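Local coordinates for protein BIFUNCTIONAL PROTEIN Proline utilization A (PutA) (Corynebacterium freiburgense, PDB 5UX5) that catalyses both steps of proline oxidation to glutamate, with an FAD-dependent proline dehydrogenase domain and an NAD-dependent aldehyde dehydrogenase domain on one chain, at residues A[152-157]-A[181-186]; A[172-177]-A[214-219]; A[1004-1009]-A[1023-1028]; A[978-983]-A[1014-1019]. All coordinates share one frame; numbering follows the deposited sequence.

The four contacts form two pairs at opposite sides of the chain's centre, interactions 1 and 3 being about 78 Å apart between centres. Interactions 1 and 2 belong to the proline dehydrogenase barrel, with centres about 11 Å apart; helix 164-178, which connects the two strands of interaction 1, supplies the 172-177 segment of interaction 2, and its Leu-177 CD1 lies 4.0 Å from Val-154 CG1. Interaction 1 is nearer the flavin, the Asn-153 side chain being about 5 Å from FAD, whereas Thr-174 of interaction 2 is about 14 Å away. Interactions 3 and 4, centres about 9 Å apart, lie in the C-terminal part of the chain. Leu-1004 N is 3.0 Å from Val-979 O, a probable hydrogen bond, and Leu-1004 CD2 packs 3.7 Å from Val-980 CG2.

Interaction 1 (A[152-157]-A[181-186]); sequences LNVNLL and PRVDYV
Strands 151-157 and 185-189 are parallel neighbours in the proline dehydrogenase TIM barrel, linked through helix 164-178 as a beta-alpha-beta unit. At Leu-152 the backbone O lies 3.4 Å from Tyr-185 CB, beside the root of that side chain. Asn-153, with CG anti to the backbone N (chi1 173°), reaches across one face of the Tyr-185 ring; its CB stands 4.1 Å from the ring centroid in a CH-pi contact, and its amide plane is tilted 41° from the ring. ND2 of the amide donates a hydrogen bond to Ser-187 OG, while Arg-296 and Glu-376 hold the Tyr-185 hydroxyl, so the polar ends of both side chains are held, the Asn-153 side chain about 5 Å from the FAD. Val-154 turns to the other side, toward helix 164-178, where CG2 meets Val-183 CG1 at 4.2 Å. Its backbone N donates a nearly straight 2.9 Å hydrogen bond to Tyr-185 O, and its own O receives a CA-H...O contact from Val-186 CA at 3.2 Å.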
loop_
_atom_site.group_PDB
_atom_site.type_symbol
_atom_site.label_atom_id
_atom_site.label_comp_id
_atom_site.label_asym_id
_atom_site.label_seq_id
_atom_site.Cartn_x
_atom_site.Cartn_y
_atom_site.Cartn_z
ATOM N N LEU A 152 -34.226 18.679 -8.107
ATOM C CA LEU A 152 -32.876 18.348 -8.582
ATOM C C LEU A 152 -31.922 18.107 -7.415
ATOM O O LEU A 152 -31.841 18.920 -6.491
ATOM C CB LEU A 152 -32.303 19.472 -9.450
ATOM C CG LEU A 152 -32.872 19.758 -10.843
ATOM C CD1 LEU A 152 -31.897 20.603 -11.631
ATOM C CD2 LEU A 152 -33.234 18.488 -11.608
ATOM N N ASN A 153 -31.176 17.010 -7.462
ATOM C CA ASN A 153 -30.090 16.779 -6.511
ATOM C C ASN A 153 -28.835 17.394 -7.125
ATOM O O ASN A 153 -28.257 16.848 -8.067
ATOM C CB ASN A 153 -29.924 15.285 -6.220
ATOM C CG ASN A 153 -28.692 14.956 -5.355
ATOM O OD1 ASN A 153 -28.375 13.787 -5.146
ATOM N ND2 ASN A 153 -28.025 15.966 -4.836
ATOM N N VAL A 154 -28.429 18.540 -6.610
ATOM C CA VAL A 154 -27.255 19.231 -7.120
ATOM C C VAL A 154 -26.029 18.704 -6.384
ATOM O O VAL A 154 -25.965 18.732 -5.149
ATOM C CB VAL A 154 -27.416 20.749 -6.977
ATOM C CG1 VAL A 154 -26.229 21.484 -7.565
ATOM C CG2 VAL A 154 -28.684 21.173 -7.702
ATOM N N ASN A 155 -25.069 18.191 -7.150
ATOM C CA ASN A 155 -23.870 17.543 -6.625
ATOM C C ASN A 155 -22.652 18.172 -7.284
ATOM O O ASN A 155 -22.534 18.160 -8.515
ATOM C CB ASN A 155 -23.938 16.028 -6.899
ATOM C CG ASN A 155 -22.746 15.240 -6.343
ATOM O OD1 ASN A 155 -22.188 14.399 -7.038
ATOM N ND2 ASN A 155 -22.378 15.484 -5.093
ATOM N N LEU A 156 -21.743 18.700 -6.472
ATOM C CA LEU A 156 -20.579 19.413 -6.984
ATOM C C LEU A 156 -19.426 18.434 -7.215
ATOM O O LEU A 156 -18.960 17.776 -6.276
ATOM C CB LEU A 156 -20.170 20.527 -6.026
ATOM C CG LEU A 156 -18.946 21.320 -6.510
ATOM C CD1 LEU A 156 -19.250 22.089 -7.787
ATOM C CD2 LEU A 156 -18.437 22.272 -5.430
ATOM N N LEU A 157 -18.988 18.320 -8.463
ATOM C CA LEU A 157 -17.829 17.513 -8.817
ATOM C C LEU A 157 -16.596 18.398 -8.998
ATOM O O LEU A 157 -16.686 19.627 -9.060
ATOM C CB LEU A 157 -18.111 16.714 -10.090
ATOM C CG LEU A 157 -19.376 15.843 -10.057
ATOM C CD1 LEU A 157 -19.636 15.187 -11.426
ATOM C CD2 LEU A 157 -19.343 14.809 -8.937
ATOM N N PRO A 181 -31.835 30.227 -4.173
ATOM C CA PRO A 181 -33.198 29.831 -3.767
ATOM C C PRO A 181 -33.847 28.801 -4.673
ATOM O O PRO A 181 -34.758 28.111 -4.221
ATOM C CB PRO A 181 -33.969 31.148 -3.804
ATOM C CG PRO A 181 -33.226 31.955 -4.822
ATOM C CD PRO A 181 -31.783 31.613 -4.643
ATOM N N ARG A 182 -33.434 28.671 -5.933
ATOM C CA ARG A 182 -34.034 27.645 -6.763
ATOM C C ARG A 182 -33.584 26.251 -6.354
ATOM O O ARG A 182 -34.281 25.280 -6.670
ATOM C CB ARG A 182 -33.687 27.871 -8.232
ATOM C CG ARG A 182 -33.598 29.306 -8.652
ATOM C CD ARG A 182 -33.273 29.429 -10.137
ATOM N NE ARG A 182 -32.810 30.777 -10.510
ATOM C CZ ARG A 182 -33.419 31.569 -11.391
ATOM N NH1 ARG A 182 -34.522 31.153 -12.003
ATOM N NH2 ARG A 182 -32.924 32.782 -11.661
ATOM N N VAL A 183 -32.501 26.148 -5.582
ATOM C CA VAL A 183 -31.869 24.872 -5.263
ATOM C C VAL A 183 -32.517 24.302 -4.006
ATOM O O VAL A 183 -32.471 24.922 -2.937
ATOM C CB VAL A 183 -30.348 25.045 -5.074
ATOM C CG1 VAL A 183 -29.695 23.771 -4.544
ATOM C CG2 VAL A 183 -29.691 25.452 -6.371
ATOM N N ASP A 184 -33.067 23.084 -4.128
ATOM C CA ASP A 184 -33.759 22.398 -3.039
ATOM C C ASP A 184 -32.904 21.365 -2.333
ATOM O O ASP A 184 -33.258 20.944 -1.231
ATOM C CB ASP A 184 -34.989 21.622 -3.535
ATOM C CG ASP A 184 -35.949 22.448 -4.353
ATOM O OD1 ASP A 184 -36.154 23.638 -4.050
ATOM O OD2 ASP A 184 -36.529 21.859 -5.298
ATOM N N TYR A 185 -31.832 20.900 -2.957
ATOM C CA TYR A 185 -31.231 19.638 -2.540
ATOM C C TYR A 185 -29.782 19.621 -2.990
ATOM O O TYR A 185 -29.509 19.662 -4.194
ATOM C CB TYR A 185 -32.018 18.501 -3.161
ATOM C CG TYR A 185 -31.716 17.097 -2.734
ATOM C CD1 TYR A 185 -30.407 16.608 -2.681
ATOM C CD2 TYR A 185 -32.752 16.220 -2.468
ATOM C CE1 TYR A 185 -30.144 15.282 -2.323
ATOM C CE2 TYR A 185 -32.501 14.899 -2.133
ATOM C CZ TYR A 185 -31.198 14.433 -2.055
ATOM O OH TYR A 185 -30.973 13.118 -1.710
ATOM N N VAL A 186 -28.861 19.569 -2.041
ATOM C CA VAL A 186 -27.454 19.377 -2.355
ATOM C C VAL A 186 -26.990 18.105 -1.670
ATOM O O VAL A 186 -27.483 17.731 -0.602
ATOM C CB VAL A 186 -26.578 20.580 -1.928
ATOM C CG1 VAL A 186 -27.023 21.839 -2.650
ATOM C CG2 VAL A 186 -26.603 20.771 -0.410
#

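Interaction 2 (A[172-177]-A[214-219]); sequences TRTMEL and RPLYRL
Met-175 is the bump at the centre of this helix pair, its side chain filling the hollow lined by Pro-215, Leu-216 and Leu-219. The two helical segments run almost parallel, their directions 6° apart and their axes 9.6 Å apart at closest approach. CG of Met-175 lies anti to the carbonyl carbon (chi1 -72°), and the chain stays extended until chi3 (66°) bends the methyl round. Three levels of the side chain thus meet three partners. CB faces Leu-219 CD1 at 3.8 Å, CG rests against Leu-216 CD1 at 3.6 Å, and the terminal CE abuts Pro-215 CB at 3.6 Å. Leu-216, with CG anti to its backbone N, sends CD1 back across the groove, where it touches both Met-175 CG and the Thr-174 methyl, CG2 being 4.0 Å away. Leu-219 CD1 comes up beside the backbone of Met-175 as well as its CB. No hydrogen bond crosses the contact; Thr-174 OG1 is instead bonded to Arg-170 O of its own helix. Both helices belong to the outer layer of the TIM barrel: Thr-174 and Leu-177 pack inward on strand 151-157, Leu-216 and Tyr-217 on strand 228-232, and Tyr-217 also touches the next helix, 239-251.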
loop_
_atom_site.group_PDB
_atom_site.type_symbol
_atom_site.label_atom_id
_atom_site.label_comp_id
_atom_site.label_asym_id
_atom_site.label_seq_id
_atom_site.Cartn_x
_atom_site.Cartn_y
_atom_site.Cartn_z
ATOM N N THR A 172 -17.172 25.295 0.412
ATOM C CA THR A 172 -17.639 26.667 0.268
ATOM C C THR A 172 -18.492 26.813 -0.982
ATOM O O THR A 172 -19.475 27.573 -0.991
ATOM C CB THR A 172 -16.464 27.659 0.214
ATOM O OG1 THR A 172 -15.615 27.320 -0.878
ATOM C CG2 THR A 172 -15.648 27.690 1.511
ATOM N N ARG A 173 -18.139 26.083 -2.043
ATOM C CA ARG A 173 -18.900 26.184 -3.284
ATOM C C ARG A 173 -20.262 25.504 -3.173
ATOM O O ARG A 173 -21.235 25.960 -3.798
ATOM C CB ARG A 173 -18.090 25.583 -4.432
ATOM C CG ARG A 173 -16.860 26.366 -4.802
ATOM C CD ARG A 173 -16.082 25.730 -5.947
ATOM N NE ARG A 173 -14.890 26.532 -6.232
ATOM C CZ ARG A 173 -13.787 26.080 -6.813
ATOM N NH1 ARG A 173 -13.702 24.809 -7.186
ATOM N NH2 ARG A 173 -12.761 26.899 -7.005
ATOM N N THR A 174 -20.348 24.413 -2.394
ATOM C CA THR A 174 -21.641 23.805 -2.090
ATOM C C THR A 174 -22.484 24.736 -1.238
ATOM O O THR A 174 -23.698 24.855 -1.443
ATOM C CB THR A 174 -21.444 22.477 -1.379
ATOM O OG1 THR A 174 -20.858 21.539 -2.286
ATOM C CG2 THR A 174 -22.798 21.924 -0.884
ATOM N N MET A 175 -21.842 25.421 -0.292
ATOM C CA MET A 175 -22.523 26.436 0.497
ATOM C C MET A 175 -23.110 27.513 -0.396
ATOM O O MET A 175 -24.232 27.973 -0.159
ATOM C CB MET A 175 -21.562 27.069 1.500
ATOM C CG MET A 175 -21.174 26.165 2.651
ATOM S SD MET A 175 -19.962 26.921 3.750
ATOM C CE MET A 175 -20.852 28.284 4.474
ATOM N N GLU A 176 -22.390 27.908 -1.449
ATOM C CA GLU A 176 -22.918 28.943 -2.339
ATOM C C GLU A 176 -24.179 28.479 -3.065
ATOM O O GLU A 176 -25.119 29.262 -3.234
ATOM C CB GLU A 176 -21.852 29.384 -3.340
ATOM C CG GLU A 176 -20.693 30.164 -2.716
ATOM C CD GLU A 176 -21.133 31.397 -1.920
ATOM O OE1 GLU A 176 -22.107 32.085 -2.326
ATOM O OE2 GLU A 176 -20.480 31.671 -0.883
ATOM N N LEU A 177 -24.226 27.207 -3.487
ATOM C CA LEU A 177 -25.414 26.685 -4.163
ATOM C C LEU A 177 -26.615 26.627 -3.221
ATOM O O LEU A 177 -27.754 26.875 -3.643
ATOM C CB LEU A 177 -25.123 25.301 -4.726
ATOM C CG LEU A 177 -24.115 25.144 -5.860
ATOM C CD1 LEU A 177 -23.517 23.765 -5.713
ATOM C CD2 LEU A 177 -24.753 25.291 -7.210
ATOM N N ARG A 214 -21.138 22.597 9.912
ATOM C CA ARG A 214 -22.181 23.402 10.551
ATOM C C ARG A 214 -22.535 24.673 9.777
ATOM O O ARG A 214 -23.735 24.949 9.628
ATOM C CB ARG A 214 -21.772 23.741 11.993
ATOM C CG ARG A 214 -21.881 22.593 12.975
ATOM C CD ARG A 214 -21.451 23.010 14.365
ATOM N NE ARG A 214 -21.289 21.868 15.251
ATOM C CZ ARG A 214 -20.106 21.437 15.680
ATOM N NH1 ARG A 214 -19.006 22.082 15.321
ATOM N NH2 ARG A 214 -20.014 20.367 16.463
ATOM N N PRO A 215 -21.597 25.455 9.239
ATOM C CA PRO A 215 -22.029 26.593 8.404
ATOM C C PRO A 215 -22.920 26.169 7.258
ATOM O O PRO A 215 -23.836 26.913 6.893
ATOM C CB PRO A 215 -20.715 27.204 7.896
ATOM C CG PRO A 215 -19.633 26.592 8.693
ATOM C CD PRO A 215 -20.159 25.508 9.563
ATOM N N LEU A 216 -22.674 24.991 6.673
ATOM C CA LEU A 216 -23.498 24.528 5.557
ATOM C C LEU A 216 -24.921 24.189 6.001
ATOM O O LEU A 216 -25.887 24.480 5.287
ATOM C CB LEU A 216 -22.864 23.309 4.902
ATOM C CG LEU A 216 -23.791 22.728 3.840
ATOM C CD1 LEU A 216 -23.759 23.614 2.602
ATOM C CD2 LEU A 216 -23.485 21.285 3.521
ATOM N N TYR A 217 -25.069 23.537 7.156
ATOM C CA TYR A 217 -26.398 23.169 7.628
ATOM C C TYR A 217 -27.166 24.382 8.139
ATOM O O TYR A 217 -28.387 24.443 8.005
ATOM C CB TYR A 217 -26.283 22.095 8.711
ATOM C CG TYR A 217 -25.953 20.708 8.187
ATOM C CD1 TYR A 217 -24.639 20.348 7.869
ATOM C CD2 TYR A 217 -26.950 19.753 8.022
ATOM C CE1 TYR A 217 -24.333 19.092 7.394
ATOM C CE2 TYR A 217 -26.656 18.500 7.553
ATOM C CZ TYR A 217 -25.341 18.168 7.241
ATOM O OH TYR A 217 -25.050 16.908 6.768
ATOM N N ARG A 218 -26.466 25.366 8.694
ATOM C CA ARG A 218 -27.112 26.612 9.071
ATOM C C ARG A 218 -27.745 27.269 7.865
ATOM O O ARG A 218 -28.810 27.900 7.981
ATOM C CB ARG A 218 -26.090 27.547 9.694
ATOM C CG ARG A 218 -25.776 27.176 11.080
ATOM C CD ARG A 218 -24.683 27.990 11.604
ATOM N NE ARG A 218 -24.165 27.336 12.783
ATOM C CZ ARG A 218 -22.912 27.452 13.175
ATOM N NH1 ARG A 218 -22.093 28.214 12.463
ATOM N NH2 ARG A 218 -22.481 26.809 14.259
ATOM N N LEU A 219 -27.061 27.200 6.711
ATOM C CA LEU A 219 -27.622 27.794 5.502
ATOM C C LEU A 219 -28.951 27.164 5.126
ATOM O O LEU A 219 -29.836 27.859 4.609
ATOM C CB LEU A 219 -26.657 27.674 4.333
ATOM C CG LEU A 219 -25.398 28.534 4.341
ATOM C CD1 LEU A 219 -24.756 28.351 2.996
ATOM C CD2 LEU A 219 -25.676 30.005 4.593
#

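Interaction 3 (A[1004-1009]-A[1023-1028]); sequences LETHEW and PVPTTI
Thr-1006 has OG1 anti to its carbonyl carbon (chi1 -39°) and CG2 on the side of that carbonyl, which sets both branches against the start of helix 1026-1035. It occupies the second position of a type II beta turn, Glu-1005 to Glu-1008, and His-1007 takes the third with a positive phi of 71°. The contact is surface packing between this turn and the helix N-terminus, where Pro-1025 is the N-cap residue. Both branches of Thr-1006 lie against the CB-CG side of the proline ring: OG1 is 3.4 Å from Pro-1025 CG and CG2 3.8 Å from Pro-1025 CB. Ile-1028 brings CD1 to 4.2 Å from Glu-1005 O, and its side chain also packs on Val-980 and Ile-1016 of the neighbouring strands. Within the turn, Glu-1008 OE1 accepts the Glu-1005 N-H at 3.2 Å, met from above the carboxylate plane; the backbone bond closing the turn is weak. The imidazole of His-1007 lies over Thr-1027, whose CG2 stands 4.3 Å from NE2, displaced toward the ring's rim.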
loop_
_atom_site.group_PDB
_atom_site.type_symbol
_atom_site.label_atom_id
_atom_site.label_comp_id
_atom_site.label_asym_id
_atom_site.label_seq_id
_atom_site.Cartn_x
_atom_site.Cartn_y
_atom_site.Cartn_z
ATOM N N LEU A 1004 41.808 -8.998 -13.223
ATOM C CA LEU A 1004 42.160 -7.991 -12.233
ATOM C C LEU A 1004 43.410 -8.434 -11.495
ATOM O O LEU A 1004 43.495 -9.584 -11.053
ATOM C CB LEU A 1004 41.022 -7.781 -11.239
ATOM C CG LEU A 1004 41.177 -6.696 -10.174
ATOM C CD1 LEU A 1004 40.822 -5.304 -10.698
ATOM C CD2 LEU A 1004 40.319 -7.071 -9.007
ATOM N N GLU A 1005 44.369 -7.527 -11.362
ATOM C CA GLU A 1005 45.615 -7.779 -10.653
ATOM C C GLU A 1005 45.582 -7.148 -9.260
ATOM O O GLU A 1005 44.657 -6.408 -8.900
ATOM C CB GLU A 1005 46.791 -7.223 -11.460
ATOM C CG GLU A 1005 46.903 -7.776 -12.874
ATOM C CD GLU A 1005 48.075 -8.747 -13.028
ATOM O OE1 GLU A 1005 47.897 -9.967 -12.773
ATOM O OE2 GLU A 1005 49.178 -8.274 -13.389
ATOM N N THR A 1006 46.609 -7.452 -8.464
ATOM C CA THR A 1006 46.782 -6.738 -7.206
ATOM C C THR A 1006 47.125 -5.288 -7.518
ATOM O O THR A 1006 47.891 -5.004 -8.446
ATOM C CB THR A 1006 47.902 -7.356 -6.358
ATOM O OG1 THR A 1006 47.880 -8.786 -6.464
ATOM C CG2 THR A 1006 47.743 -6.971 -4.894
ATOM N N HIS A 1007 46.560 -4.375 -6.727
ATOM C CA HIS A 1007 46.774 -2.933 -6.855
ATOM C C HIS A 1007 46.117 -2.339 -8.097
ATOM O O HIS A 1007 46.102 -1.116 -8.252
ATOM C CB HIS A 1007 48.277 -2.596 -6.825
ATOM C CG HIS A 1007 48.927 -2.896 -5.506
ATOM N ND1 HIS A 1007 49.479 -4.126 -5.210
ATOM C CD2 HIS A 1007 49.084 -2.135 -4.394
ATOM C CE1 HIS A 1007 49.952 -4.106 -3.976
ATOM N NE2 HIS A 1007 49.728 -2.909 -3.461
ATOM N N GLU A 1008 45.545 -3.164 -8.974
ATOM C CA GLU A 1008 44.689 -2.604 -10.013
ATOM C C GLU A 1008 43.355 -2.145 -9.408
ATOM O O GLU A 1008 42.708 -2.883 -8.658
ATOM C CB GLU A 1008 44.473 -3.618 -11.143
ATOM C CG GLU A 1008 43.820 -3.023 -12.430
ATOM C CD GLU A 1008 43.567 -4.065 -13.547
ATOM O OE1 GLU A 1008 44.183 -5.159 -13.534
ATOM O OE2 GLU A 1008 42.737 -3.785 -14.439
ATOM N N TRP A 1009 42.981 -0.902 -9.686
ATOM C CA TRP A 1009 41.745 -0.302 -9.209
ATOM C C TRP A 1009 40.514 -0.966 -9.842
ATOM O O TRP A 1009 40.554 -1.511 -10.956
ATOM C CB TRP A 1009 41.759 1.186 -9.542
ATOM C CG TRP A 1009 40.512 2.001 -9.264
ATOM C CD1 TRP A 1009 40.290 2.799 -8.185
ATOM C CD2 TRP A 1009 39.355 2.151 -10.115
ATOM N NE1 TRP A 1009 39.065 3.424 -8.291
ATOM C CE2 TRP A 1009 38.472 3.049 -9.467
ATOM C CE3 TRP A 1009 38.975 1.604 -11.353
ATOM C CZ2 TRP A 1009 37.229 3.413 -10.009
ATOM C CZ3 TRP A 1009 37.731 1.959 -11.890
ATOM C CH2 TRP A 1009 36.876 2.861 -11.213
ATOM N N PRO A 1023 45.370 -17.798 -2.524
ATOM C CA PRO A 1023 44.490 -16.888 -1.783
ATOM C C PRO A 1023 44.237 -15.643 -2.617
ATOM O O PRO A 1023 44.968 -15.338 -3.564
ATOM C CB PRO A 1023 45.279 -16.566 -0.509
ATOM C CG PRO A 1023 46.290 -17.701 -0.390
ATOM C CD PRO A 1023 46.609 -18.108 -1.794
ATOM N N VAL A 1024 43.147 -14.961 -2.318
ATOM C CA VAL A 1024 43.016 -13.622 -2.895
ATOM C C VAL A 1024 44.017 -12.709 -2.207
ATOM O O VAL A 1024 44.173 -12.782 -0.971
ATOM C CB VAL A 1024 41.583 -13.108 -2.737
ATOM C CG1 VAL A 1024 41.427 -11.750 -3.373
ATOM C CG2 VAL A 1024 40.601 -14.091 -3.326
ATOM N N PRO A 1025 44.740 -11.876 -2.934
ATOM C CA PRO A 1025 45.644 -10.930 -2.263
ATOM C C PRO A 1025 44.865 -10.004 -1.329
ATOM O O PRO A 1025 43.796 -9.501 -1.678
ATOM C CB PRO A 1025 46.278 -10.165 -3.425
ATOM C CG PRO A 1025 46.121 -11.091 -4.625
ATOM C CD PRO A 1025 44.849 -11.852 -4.402
ATOM N N THR A 1026 45.420 -9.792 -0.127
ATOM C CA THR A 1026 44.721 -9.065 0.934
ATOM C C THR A 1026 44.309 -7.666 0.483
ATOM O O THR A 1026 43.227 -7.171 0.834
ATOM C CB THR A 1026 45.623 -8.978 2.175
ATOM O OG1 THR A 1026 45.633 -10.233 2.859
ATOM C CG2 THR A 1026 45.096 -7.927 3.180
ATOM N N THR A 1027 45.158 -7.013 -0.303
ATOM C CA THR A 1027 44.871 -5.646 -0.698
ATOM C C THR A 1027 43.557 -5.547 -1.458
ATOM O O THR A 1027 42.856 -4.541 -1.342
ATOM C CB THR A 1027 46.047 -5.098 -1.513
ATOM O OG1 THR A 1027 47.234 -5.189 -0.717
ATOM C CG2 THR A 1027 45.829 -3.646 -1.916
ATOM N N ILE A 1028 43.189 -6.575 -2.215
ATOM C CA ILE A 1028 41.914 -6.526 -2.921
ATOM C C ILE A 1028 40.759 -6.554 -1.942
ATOM O O ILE A 1028 39.791 -5.800 -2.101
ATOM C CB ILE A 1028 41.804 -7.664 -3.941
ATOM C CG1 ILE A 1028 42.847 -7.474 -5.036
ATOM C CG2 ILE A 1028 40.397 -7.705 -4.526
ATOM C CD1 ILE A 1028 43.229 -8.747 -5.676
#

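Interaction 4 (A[978-983]-A[1014-1019]); sequences YVVGDD and SRIRAI
A parallel beta ladder joins strand 965-980 to strand 1015-1018 in the C-terminal part of the chain, the two segments twisted 32° against each other. Four backbone hydrogen bonds hold it. Tyr-978 N donates to Arg-1015 O, Arg-1017 N to Tyr-978 O, Val-980 N to Arg-1017 O, and Ile-1019 N to Val-980 O at 2.8 Å; the last is almost straight, 178° at the hydrogen, and all four donors approach nearly along the C=O axis. CA-H...O contacts fill in between, among them Val-979 CA to Arg-1017 O at 3.2 Å. Apolar side chains pair on both faces. On one, Tyr-978 CB meets Ile-1016 CG1 at 3.9 Å, and Val-980 CG2 touches Ile-1016 CG2. On the other, Val-979 CG1 packs on Ile-1019 CD1 at 3.7 Å; helix 984-997 lies against this face, with Phe-987 and Leu-990 on Val-979 and Gln-986 on Ile-1019. Polar ends are held outside the ladder: the Arg-1017 guanidinium forms a salt bridge with Glu-1051, and Asp-983 caps helix 984-997 through Gln-986 N. Gly-981, at a phi of 114° suited to glycine, passes close to the partner backbone, its CA 3.3 Å from Ile-1019 O.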
loop_
_atom_site.group_PDB
_atom_site.type_symbol
_atom_site.label_atom_id
_atom_site.label_comp_id
_atom_site.label_asym_id
_atom_site.label_seq_id
_atom_site.Cartn_x
_atom_site.Cartn_y
_atom_site.Cartn_z
ATOM N N TYR A 978 34.628 -8.884 -12.363
ATOM C CA TYR A 978 36.075 -8.917 -12.229
ATOM C C TYR A 978 36.528 -10.289 -11.744
ATOM O O TYR A 978 35.871 -10.913 -10.901
ATOM C CB TYR A 978 36.554 -7.821 -11.267
ATOM C CG TYR A 978 36.456 -6.439 -11.879
ATOM C CD1 TYR A 978 37.479 -5.951 -12.689
ATOM C CD2 TYR A 978 35.346 -5.618 -11.650
ATOM C CE1 TYR A 978 37.408 -4.707 -13.266
ATOM C CE2 TYR A 978 35.261 -4.339 -12.226
ATOM C CZ TYR A 978 36.301 -3.888 -13.033
ATOM O OH TYR A 978 36.256 -2.632 -13.615
ATOM N N VAL A 979 37.649 -10.761 -12.285
ATOM C CA VAL A 979 38.144 -12.106 -12.008
ATOM C C VAL A 979 39.561 -12.004 -11.460
ATOM O O VAL A 979 40.417 -11.345 -12.062
ATOM C CB VAL A 979 38.106 -12.994 -13.267
ATOM C CG1 VAL A 979 38.522 -14.416 -12.938
ATOM C CG2 VAL A 979 36.737 -12.956 -13.898
ATOM N N VAL A 980 39.811 -12.664 -10.332
ATOM C CA VAL A 980 41.121 -12.659 -9.695
ATOM C C VAL A 980 41.674 -14.075 -9.635
ATOM O O VAL A 980 40.987 -14.997 -9.176
ATOM C CB VAL A 980 41.059 -12.066 -8.285
ATOM C CG1 VAL A 980 42.444 -12.103 -7.685
ATOM C CG2 VAL A 980 40.590 -10.671 -8.371
ATOM N N GLY A 981 42.893 -14.256 -10.126
ATOM C CA GLY A 981 43.540 -15.551 -10.100
ATOM C C GLY A 981 43.731 -16.091 -11.497
ATOM O O GLY A 981 43.199 -15.568 -12.477
ATOM N N ASP A 982 44.495 -17.179 -11.578
ATOM C CA ASP A 982 44.803 -17.797 -12.868
ATOM C C ASP A 982 44.471 -19.276 -12.816
ATOM O O ASP A 982 45.056 -20.027 -12.027
ATOM C CB ASP A 982 46.263 -17.574 -13.277
ATOM C CG ASP A 982 46.568 -16.098 -13.570
ATOM O OD1 ASP A 982 45.769 -15.414 -14.268
ATOM O OD2 ASP A 982 47.608 -15.613 -13.078
ATOM N N ASP A 983 43.514 -19.678 -13.647
ATOM C CA ASP A 983 43.114 -21.066 -13.789
ATOM C C ASP A 983 42.262 -21.175 -15.037
ATOM O O ASP A 983 41.104 -20.748 -15.031
ATOM C CB ASP A 983 42.363 -21.549 -12.558
ATOM C CG ASP A 983 42.027 -23.015 -12.629
ATOM O OD1 ASP A 983 41.370 -23.445 -13.601
ATOM O OD2 ASP A 983 42.430 -23.745 -11.713
ATOM N N SER A 1014 31.699 -3.217 -7.180
ATOM C CA SER A 1014 32.027 -4.275 -8.112
ATOM C C SER A 1014 31.851 -5.644 -7.462
ATOM O O SER A 1014 31.857 -5.798 -6.235
ATOM C CB SER A 1014 33.461 -4.111 -8.609
ATOM O OG SER A 1014 33.620 -2.845 -9.183
ATOM N N ARG A 1015 31.708 -6.649 -8.312
ATOM C CA ARG A 1015 31.763 -8.040 -7.897
ATOM C C ARG A 1015 33.058 -8.629 -8.439
ATOM O O ARG A 1015 33.375 -8.447 -9.618
ATOM C CB ARG A 1015 30.550 -8.828 -8.421
ATOM C CG ARG A 1015 29.205 -8.592 -7.746
ATOM C CD ARG A 1015 28.132 -9.420 -8.405
ATOM N NE ARG A 1015 26.786 -9.127 -7.924
ATOM C CZ ARG A 1015 25.675 -9.652 -8.447
ATOM N NH1 ARG A 1015 25.741 -10.481 -9.477
ATOM N NH2 ARG A 1015 24.488 -9.344 -7.954
ATOM N N ILE A 1016 33.817 -9.309 -7.584
ATOM C CA ILE A 1016 35.124 -9.841 -7.951
ATOM C C ILE A 1016 35.091 -11.336 -7.703
ATOM O O ILE A 1016 34.883 -11.767 -6.560
ATOM C CB ILE A 1016 36.257 -9.172 -7.162
ATOM C CG1 ILE A 1016 36.259 -7.675 -7.412
ATOM C CG2 ILE A 1016 37.545 -9.695 -7.573
ATOM C CD1 ILE A 1016 36.783 -6.895 -6.232
ATOM N N ARG A 1017 35.232 -12.127 -8.780
ATOM C CA ARG A 1017 35.220 -13.586 -8.680
ATOM C C ARG A 1017 36.644 -14.111 -8.525
ATOM O O ARG A 1017 37.538 -13.743 -9.295
ATOM C CB ARG A 1017 34.565 -14.222 -9.907
ATOM C CG ARG A 1017 34.210 -15.696 -9.740
ATOM C CD ARG A 1017 33.122 -15.862 -8.696
ATOM N NE ARG A 1017 32.617 -17.236 -8.576
ATOM C CZ ARG A 1017 33.053 -18.136 -7.698
ATOM N NH1 ARG A 1017 34.025 -17.850 -6.843
ATOM N NH2 ARG A 1017 32.508 -19.344 -7.676
ATOM N N ALA A 1018 36.845 -14.977 -7.532
ATOM C CA ALA A 1018 38.138 -15.589 -7.264
ATOM C C ALA A 1018 38.220 -16.930 -7.975
ATOM O O ALA A 1018 37.328 -17.780 -7.829
ATOM C CB ALA A 1018 38.352 -15.802 -5.771
ATOM N N ILE A 1019 39.281 -17.117 -8.760
ATOM C CA ILE A 1019 39.534 -18.405 -9.385
ATOM C C ILE A 1019 40.935 -18.871 -9.020
ATOM O O ILE A 1019 41.853 -18.065 -8.831
ATOM C CB ILE A 1019 39.340 -18.343 -10.920
ATOM C CG1 ILE A 1019 40.421 -17.498 -11.604
ATOM C CG2 ILE A 1019 37.955 -17.819 -11.264
ATOM C CD1 ILE A 1019 40.395 -17.633 -13.095
#